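N-acetylmuramoyl-L-alanine amidase (Mycobacteroides abscessus, PDB 7AGL) probably cleaves the amide bond between N-acetylmuramic acid and L-alanine in peptidoglycan as a zinc-dependent amidase. Local coordinates at residues A[11-15]-A[59-63]; A[126-130]-A[170-176]; A[144-150]-A[206-210]. All coordinates share one frame. Residue numbers count along the deposited sequence, not the author numbering.

The three contacts join parts of a single domain in which a mixed sheet is packed between helices. Contact 1 (11-15 with 59-63) and contact 3 (144-150 with 206-210) have centres 15 Å apart and share one packing layer: I62 CD1 meets V207 CG1 at 3.8 Å, and I62 CG2 meets V208 CG2 at 3.9 Å. Contact 2 (126-130 with 170-176) stands apart, its centre 19 Å from that of contact 1 and 23 Å from that of contact 3, although its segments alternate with those of contact 3 along the chain. The zinc, bound by H16, E51 and H106, lies about 8 Å from the D13 side chain in contact 1 and about 11 Å from that of L170 in contact 2.

Contact 1: residues A[11-15]-A[59-63]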
loop_
_atom_site.group_PDB
_atom_site.type_symbol
_atom_site.label_atom_id
_atom_site.label_comp_id
_atom_site.label_asym_id
_atom_site.label_seq_id
_atom_site.Cartn_x
_atom_site.Cartn_y
_atom_site.Cartn_z
ATOM N N VAL A 11 -2.497 -9.347 5.501
ATOM C CA VAL A 11 -2.181 -9.534 4.079
ATOM C C VAL A 11 -1.498 -8.274 3.559
ATOM O O VAL A 11 -1.926 -7.142 3.851
ATOM C CB VAL A 11 -3.423 -9.871 3.218
ATOM C CG1 VAL A 11 -3.002 -10.220 1.797
ATOM C CG2 VAL A 11 -4.202 -11.023 3.828
ATOM N N LEU A 12 -0.427 -8.474 2.788
ATOM C CA LEU A 12 0.405 -7.387 2.279
ATOM C C LEU A 12 0.335 -7.367 0.765
ATOM O O LEU A 12 0.480 -8.416 0.126
ATOM C CB LEU A 12 1.861 -7.571 2.721
ATOM C CG LEU A 12 2.094 -7.608 4.233
ATOM C CD1 LEU A 12 3.538 -8.006 4.545
ATOM C CD2 LEU A 12 1.774 -6.247 4.840
ATOM N N ASP A 13 0.136 -6.182 0.186
ATOM C CA ASP A 13 0.003 -6.054 -1.270
ATOM C C ASP A 13 1.080 -5.130 -1.827
ATOM O O ASP A 13 0.951 -3.894 -1.718
ATOM C CB ASP A 13 -1.393 -5.519 -1.617
ATOM C CG ASP A 13 -1.512 -5.094 -3.070
ATOM O OD1 ASP A 13 -1.026 -5.861 -3.922
ATOM O OD2 ASP A 13 -2.100 -4.013 -3.330
ATOM N N PRO A 14 2.188 -5.671 -2.418
ATOM C CA PRO A 14 3.142 -4.799 -3.119
ATOM C C PRO A 14 2.560 -4.376 -4.458
ATOM O O PRO A 14 2.378 -5.191 -5.371
ATOM C CB PRO A 14 4.386 -5.692 -3.276
ATOM C CG PRO A 14 3.901 -7.121 -3.133
ATOM C CD PRO A 14 2.473 -7.105 -2.641
ATOM N N GLY A 15 2.261 -3.081 -4.574
ATOM C CA GLY A 15 1.501 -2.606 -5.716
ATOM C C GLY A 15 2.205 -2.863 -7.036
ATOM O O GLY A 15 3.432 -2.836 -7.131
ATOM N N VAL A 59 7.707 -4.740 0.844
ATOM C CA VAL A 59 6.774 -5.721 1.401
ATOM C C VAL A 59 7.522 -6.940 1.938
ATOM O O VAL A 59 7.158 -7.483 2.985
ATOM C CB VAL A 59 5.706 -6.105 0.359
ATOM C CG1 VAL A 59 5.019 -7.423 0.745
ATOM C CG2 VAL A 59 4.682 -4.940 0.256
ATOM N N LEU A 60 8.572 -7.396 1.243
ATOM C CA LEU A 60 9.321 -8.543 1.769
ATOM C C LEU A 60 9.882 -8.242 3.157
ATOM O O LEU A 60 9.896 -9.112 4.036
ATOM C CB LEU A 60 10.457 -8.945 0.821
ATOM C CG LEU A 60 10.043 -9.449 -0.562
ATOM C CD1 LEU A 60 11.280 -9.873 -1.330
ATOM C CD2 LEU A 60 9.072 -10.606 -0.434
ATOM N N LEU A 61 10.341 -7.008 3.371
ATOM C CA LEU A 61 10.883 -6.638 4.673
ATOM C C LEU A 61 9.781 -6.535 5.718
ATOM O O LEU A 61 9.964 -6.965 6.865
ATOM C CB LEU A 61 11.655 -5.318 4.563
ATOM C CG LEU A 61 12.872 -5.349 3.638
ATOM C CD1 LEU A 61 13.401 -3.934 3.472
ATOM C CD2 LEU A 61 13.969 -6.277 4.183
ATOM N N ILE A 62 8.628 -5.963 5.343
ATOM C CA ILE A 62 7.479 -5.935 6.249
ATOM C C ILE A 62 7.091 -7.351 6.662
ATOM O O ILE A 62 6.881 -7.634 7.852
ATOM C CB ILE A 62 6.289 -5.205 5.598
ATOM C CG1 ILE A 62 6.629 -3.730 5.362
ATOM C CG2 ILE A 62 5.066 -5.310 6.492
ATOM C CD1 ILE A 62 5.631 -3.032 4.450
ATOM N N ARG A 63 6.985 -8.260 5.682
ATOM C CA ARG A 63 6.560 -9.631 5.970
ATOM C C ARG A 63 7.504 -10.295 6.956
ATOM O O ARG A 63 7.070 -10.927 7.926
ATOM C CB ARG A 63 6.482 -10.474 4.690
ATOM C CG ARG A 63 5.696 -11.782 4.933
ATOM C CD ARG A 63 6.386 -13.111 4.541
ATOM N NE ARG A 63 7.846 -13.133 4.616
ATOM C CZ ARG A 63 8.567 -13.779 5.536
ATOM N NH1 ARG A 63 7.979 -14.461 6.509
ATOM N NH2 ARG A 63 9.897 -13.745 5.479
#
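L12, V59 and P14 carry most of this strand-to-helix packing. The strand at 11-14 and the helix at 59-63 run nearly antiparallel (165°), their axes 9.1 Å apart at closest approach, and no hydrogen bond links them. L12 points at the helix: its CB rests on V59 CG1 at 3.7 Å, while its CD1 reaches further along, 3.7 Å from I62 CG2 and 3.6 Å from the backbone N of R63. V59 thus sits between two strand side chains, its CG2 lying 3.6 Å from P14 CB. Strand alternation turns the intervening D13 away, to the other face of the sheet, where its carboxylate hydrogen-bonds T76 and S104 and forms a salt bridge with R90. Strand 9-14, helix 51-68 and the neighbouring parallel strand 72-75 make a beta-alpha-beta crossover, and P14 leads through G15 to the zinc ligand H16. Behind the contact, V59 also touches M75 of strand 72-75, and I62 packs on A204 and V207 of helix 197-215.

Contact 2: residues A[126-130]-A[170-176]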
loop_
_atom_site.group_PDB
_atom_site.type_symbol
_atom_site.label_atom_id
_atom_site.label_comp_id
_atom_site.label_asym_id
_atom_site.label_seq_id
_atom_site.Cartn_x
_atom_site.Cartn_y
_atom_site.Cartn_z
ATOM N N VAL A 126 -18.176 2.109 1.570
ATOM C CA VAL A 126 -19.269 1.368 0.928
ATOM C C VAL A 126 -19.796 0.216 1.779
ATOM O O VAL A 126 -20.797 -0.409 1.392
ATOM C CB VAL A 126 -18.875 0.829 -0.468
ATOM C CG1 VAL A 126 -18.416 1.961 -1.378
ATOM C CG2 VAL A 126 -17.803 -0.206 -0.345
ATOM N N ASN A 127 -19.158 -0.096 2.908
ATOM C CA ASN A 127 -19.701 -1.050 3.871
ATOM C C ASN A 127 -19.275 -0.615 5.272
ATOM O O ASN A 127 -18.567 0.382 5.438
ATOM C CB ASN A 127 -19.252 -2.474 3.554
ATOM C CG ASN A 127 -17.741 -2.618 3.547
ATOM O OD1 ASN A 127 -17.029 -1.966 4.334
ATOM N ND2 ASN A 127 -17.233 -3.459 2.644
ATOM N N ALA A 128 -19.680 -1.392 6.285
ATOM C CA ALA A 128 -19.454 -0.966 7.667
ATOM C C ALA A 128 -17.975 -1.035 8.050
ATOM O O ALA A 128 -17.480 -0.171 8.784
ATOM C CB ALA A 128 -20.292 -1.807 8.631
ATOM N N VAL A 129 -17.248 -2.048 7.571
ATOM C CA VAL A 129 -15.854 -2.159 7.992
ATOM C C VAL A 129 -15.040 -1.014 7.418
ATOM O O VAL A 129 -14.031 -0.606 8.008
ATOM C CB VAL A 129 -15.263 -3.529 7.605
ATOM C CG1 VAL A 129 -14.998 -3.609 6.111
ATOM C CG2 VAL A 129 -13.978 -3.796 8.375
ATOM N N GLN A 130 -15.464 -0.462 6.281
ATOM C CA GLN A 130 -14.741 0.659 5.698
ATOM C C GLN A 130 -14.997 1.970 6.435
ATOM O O GLN A 130 -14.401 2.990 6.073
ATOM C CB GLN A 130 -15.106 0.804 4.225
ATOM C CG GLN A 130 -14.577 -0.328 3.358
ATOM C CD GLN A 130 -15.011 -0.170 1.923
ATOM O OE1 GLN A 130 -15.412 0.917 1.508
ATOM N NE2 GLN A 130 -14.921 -1.250 1.152
ATOM N N LEU A 170 -9.399 -0.382 -2.595
ATOM C CA LEU A 170 -9.988 0.066 -1.340
ATOM C C LEU A 170 -11.491 -0.181 -1.318
ATOM O O LEU A 170 -12.035 -0.608 -0.290
ATOM C CB LEU A 170 -9.702 1.555 -1.131
ATOM C CG LEU A 170 -8.201 1.883 -1.078
ATOM C CD1 LEU A 170 -8.012 3.357 -0.735
ATOM C CD2 LEU A 170 -7.466 1.004 -0.081
ATOM N N ASN A 171 -12.168 0.103 -2.435
ATOM C CA ASN A 171 -13.613 -0.078 -2.516
ATOM C C ASN A 171 -14.026 -1.520 -2.250
ATOM O O ASN A 171 -15.118 -1.765 -1.715
ATOM C CB ASN A 171 -14.114 0.345 -3.899
ATOM C CG ASN A 171 -13.837 1.797 -4.203
ATOM O OD1 ASN A 171 -13.636 2.598 -3.299
ATOM N ND2 ASN A 171 -13.855 2.150 -5.490
ATOM N N LEU A 172 -13.203 -2.488 -2.658
ATOM C CA LEU A 172 -13.573 -3.899 -2.597
ATOM C C LEU A 172 -13.196 -4.562 -1.269
ATOM O O LEU A 172 -13.454 -5.760 -1.091
ATOM C CB LEU A 172 -12.899 -4.659 -3.761
ATOM C CG LEU A 172 -13.404 -4.242 -5.146
ATOM C CD1 LEU A 172 -12.471 -4.806 -6.227
ATOM C CD2 LEU A 172 -14.847 -4.720 -5.371
ATOM N N ALA A 173 -12.601 -3.819 -0.335
ATOM C CA ALA A 173 -12.107 -4.414 0.900
ATOM C C ALA A 173 -13.253 -4.833 1.818
ATOM O O ALA A 173 -14.194 -4.064 2.042
ATOM C CB ALA A 173 -11.198 -3.422 1.629
ATOM N N GLN A 174 -13.172 -6.060 2.349
ATOM C CA GLN A 174 -14.102 -6.539 3.371
ATOM C C GLN A 174 -13.494 -6.535 4.776
ATOM O O GLN A 174 -14.153 -6.972 5.733
ATOM C CB GLN A 174 -14.593 -7.952 3.003
ATOM C CG GLN A 174 -15.304 -8.005 1.652
ATOM C CD GLN A 174 -16.584 -7.178 1.646
ATOM O OE1 GLN A 174 -17.362 -7.212 2.597
ATOM N NE2 GLN A 174 -16.785 -6.411 0.587
ATOM N N HIS A 175 -12.269 -6.052 4.924
ATOM C CA HIS A 175 -11.532 -6.031 6.179
ATOM C C HIS A 175 -10.781 -4.712 6.240
ATOM O O HIS A 175 -10.619 -4.047 5.214
ATOM C CB HIS A 175 -10.570 -7.225 6.265
ATOM C CG HIS A 175 -11.272 -8.534 6.099
ATOM N ND1 HIS A 175 -11.506 -9.099 4.863
ATOM C CD2 HIS A 175 -11.904 -9.321 7.000
ATOM C CE1 HIS A 175 -12.206 -10.212 5.015
ATOM N NE2 HIS A 175 -12.452 -10.373 6.302
ATOM N N PRO A 176 -10.333 -4.292 7.427
ATOM C CA PRO A 176 -9.651 -2.993 7.516
ATOM C C PRO A 176 -8.424 -2.963 6.614
ATOM O O PRO A 176 -7.586 -3.877 6.628
ATOM C CB PRO A 176 -9.279 -2.883 9.000
ATOM C CG PRO A 176 -10.266 -3.756 9.698
ATOM C CD PRO A 176 -10.462 -4.917 8.759
#
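An Asx motif shapes the loop between strand 118-122 and helix 132-147: N127 OD1 accepts from the backbone N of Q130 at 2.9 Å. This loop lies against the segment that leaves helix 168-171 and leads into strand 177-184. The N127 side chain works at both ends, since its ND2 donates across the contact to A173 O at 3.2 Å. Q130 also uses both ends of its amide. Its NE2 donates to N171 O at 2.9 Å and to A173 O at 3.0 Å, and its OE1 accepts from the backbone N of V126 at 3.0 Å and from S122. A173 O therefore receives two side-chain amides. Beside this polar group V129 supplies the apolar part: its CG2 lies 3.7 Å from P176 CD and its CG1 3.5 Å from Q174 O. At the other end V126 CG2 approaches N171 O at 3.4 Å. The CA-to-CB bond of N171 points away, and its amide bonds D30 O, S165 O and R32. The carbonyls of N171, the last helical residue, and A173, two residues on, are bonded by side-chain amides, so an irregular loop joins a helix end and the chain after it with no backbone-to-backbone hydrogen bond.

Contact 3: residues A[144-150]-A[206-210]; sequences SLQAAGL and AVVQG
This is close helix-to-helix packing through small residues, between the C-terminal end of helix 132-147 and the middle of helix 197-215, on one face of the mixed sheet. Each partner carries two small residues four positions apart, a small-xxx-small pattern: S144 and A148 on one, A206 and G210 on the other. The register runs in opposite directions: S144 CA lies 4.9 Å from G210 CA and L145 CA 5.3 Å from A206 CA; separately, A148 CB meets A206 CB at 3.6 Å. With chi1 m, S144 OG lies 3.4 Å from G210 CA and bonds back to T140 O in its own helix; a CB on G210 would point at S144, 3.6 Å from its CB. Build 144-147 and 206-210 as alpha-helix. End the first in a Schellman motif, with phi/psi -73/-2° at A148, 96/1° at G149 and -75/152° at L150, G149 N bonding Q146 O at 3.0 Å and L150 N bonding L145 O at 3.2 Å. This turn brings L150 back over the contact. L145 and L150, both mt rotamers, reach the A206 methyl: CD2 of L145 is 3.6 Å and CD1 of L150 4.0 Å from A206 CB. L145 CD2 also meets V207 CG2 at 4.1 Å, above V180 and L182 of strand 177-184. At the outer edge one water donates to S144 O at 2.6 Å and to Q209 OE1 at 2.7 Å.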
loop_
_atom_site.group_PDB
_atom_site.type_symbol
_atom_site.label_atom_id
_atom_site.label_comp_id
_atom_site.label_asym_id
_atom_site.label_seq_id
_atom_site.Cartn_x
_atom_site.Cartn_y
_atom_site.Cartn_z
ATOM N N SER A 144 1.763 6.633 13.207
ATOM C CA SER A 144 2.958 5.818 13.405
ATOM C C SER A 144 4.048 6.169 12.398
ATOM O O SER A 144 5.236 6.213 12.750
ATOM C CB SER A 144 2.603 4.328 13.294
ATOM O OG SER A 144 1.799 3.886 14.383
ATOM N N LEU A 145 3.666 6.406 11.137
ATOM C CA LEU A 145 4.655 6.792 10.130
ATOM C C LEU A 145 5.307 8.118 10.492
ATOM O O LEU A 145 6.535 8.262 10.410
ATOM C CB LEU A 145 4.004 6.880 8.745
ATOM C CG LEU A 145 3.481 5.567 8.157
ATOM C CD1 LEU A 145 2.765 5.791 6.818
ATOM C CD2 LEU A 145 4.610 4.551 7.976
ATOM N N GLN A 146 4.503 9.097 10.906
ATOM C CA GLN A 146 5.068 10.397 11.253
ATOM C C GLN A 146 5.895 10.318 12.531
ATOM O O GLN A 146 6.935 10.980 12.644
ATOM C CB GLN A 146 3.959 11.441 11.387
ATOM C CG GLN A 146 4.508 12.828 11.691
ATOM C CD GLN A 146 3.481 13.921 11.476
ATOM O OE1 GLN A 146 2.280 13.695 11.610
ATOM N NE2 GLN A 146 3.953 15.111 11.121
ATOM N N ALA A 147 5.454 9.512 13.503
ATOM C CA ALA A 147 6.225 9.355 14.733
ATOM C C ALA A 147 7.577 8.704 14.464
ATOM O O ALA A 147 8.545 8.979 15.183
ATOM C CB ALA A 147 5.427 8.541 15.751
ATOM N N ALA A 148 7.662 7.854 13.431
ATOM C CA ALA A 148 8.908 7.232 12.990
ATOM C C ALA A 148 9.843 8.207 12.279
ATOM O O ALA A 148 10.954 7.806 11.901
ATOM C CB ALA A 148 8.603 6.039 12.071
ATOM N N GLY A 149 9.439 9.464 12.091
ATOM C CA GLY A 149 10.259 10.458 11.433
ATOM C C GLY A 149 9.984 10.660 9.957
ATOM O O GLY A 149 10.670 11.479 9.326
ATOM N N LEU A 150 9.012 9.946 9.389
ATOM C CA LEU A 150 8.595 10.181 8.013
ATOM C C LEU A 150 7.763 11.462 7.920
ATOM O O LEU A 150 7.114 11.887 8.878
ATOM C CB LEU A 150 7.801 8.983 7.487
ATOM C CG LEU A 150 8.587 7.666 7.532
ATOM C CD1 LEU A 150 7.779 6.543 6.942
ATOM C CD2 LEU A 150 9.963 7.799 6.842
ATOM N N ALA A 206 8.510 1.284 9.967
ATOM C CA ALA A 206 7.483 2.262 10.306
ATOM C C ALA A 206 6.095 1.716 10.004
ATOM O O ALA A 206 5.175 1.871 10.812
ATOM C CB ALA A 206 7.728 3.563 9.543
ATOM N N VAL A 207 5.931 1.070 8.843
ATOM C CA VAL A 207 4.660 0.426 8.523
ATOM C C VAL A 207 4.323 -0.628 9.567
ATOM O O VAL A 207 3.176 -0.719 10.031
ATOM C CB VAL A 207 4.716 -0.166 7.105
ATOM C CG1 VAL A 207 3.487 -1.048 6.821
ATOM C CG2 VAL A 207 4.827 0.976 6.085
ATOM N N VAL A 208 5.311 -1.446 9.953
ATOM C CA VAL A 208 5.068 -2.462 10.973
ATOM C C VAL A 208 4.606 -1.817 12.278
ATOM O O VAL A 208 3.681 -2.311 12.927
ATOM C CB VAL A 208 6.321 -3.337 11.172
ATOM C CG1 VAL A 208 6.198 -4.174 12.437
ATOM C CG2 VAL A 208 6.509 -4.246 9.957
ATOM N N GLN A 209 5.236 -0.708 12.682
ATOM C CA GLN A 209 4.782 -0.011 13.887
ATOM C C GLN A 209 3.320 0.411 13.766
ATOM O O GLN A 209 2.551 0.303 14.729
ATOM C CB GLN A 209 5.678 1.200 14.170
ATOM C CG GLN A 209 7.003 0.800 14.779
ATOM C CD GLN A 209 8.034 1.915 14.780
ATOM O OE1 GLN A 209 7.835 2.977 14.193
ATOM N NE2 GLN A 209 9.154 1.665 15.442
ATOM N N GLY A 210 2.907 0.854 12.578
ATOM C CA GLY A 210 1.505 1.200 12.377
ATOM C C GLY A 210 0.584 -0.002 12.469
ATOM O O GLY A 210 -0.500 0.079 13.053
HETATM O O HOH W 1 6.110 4.946 14.826
#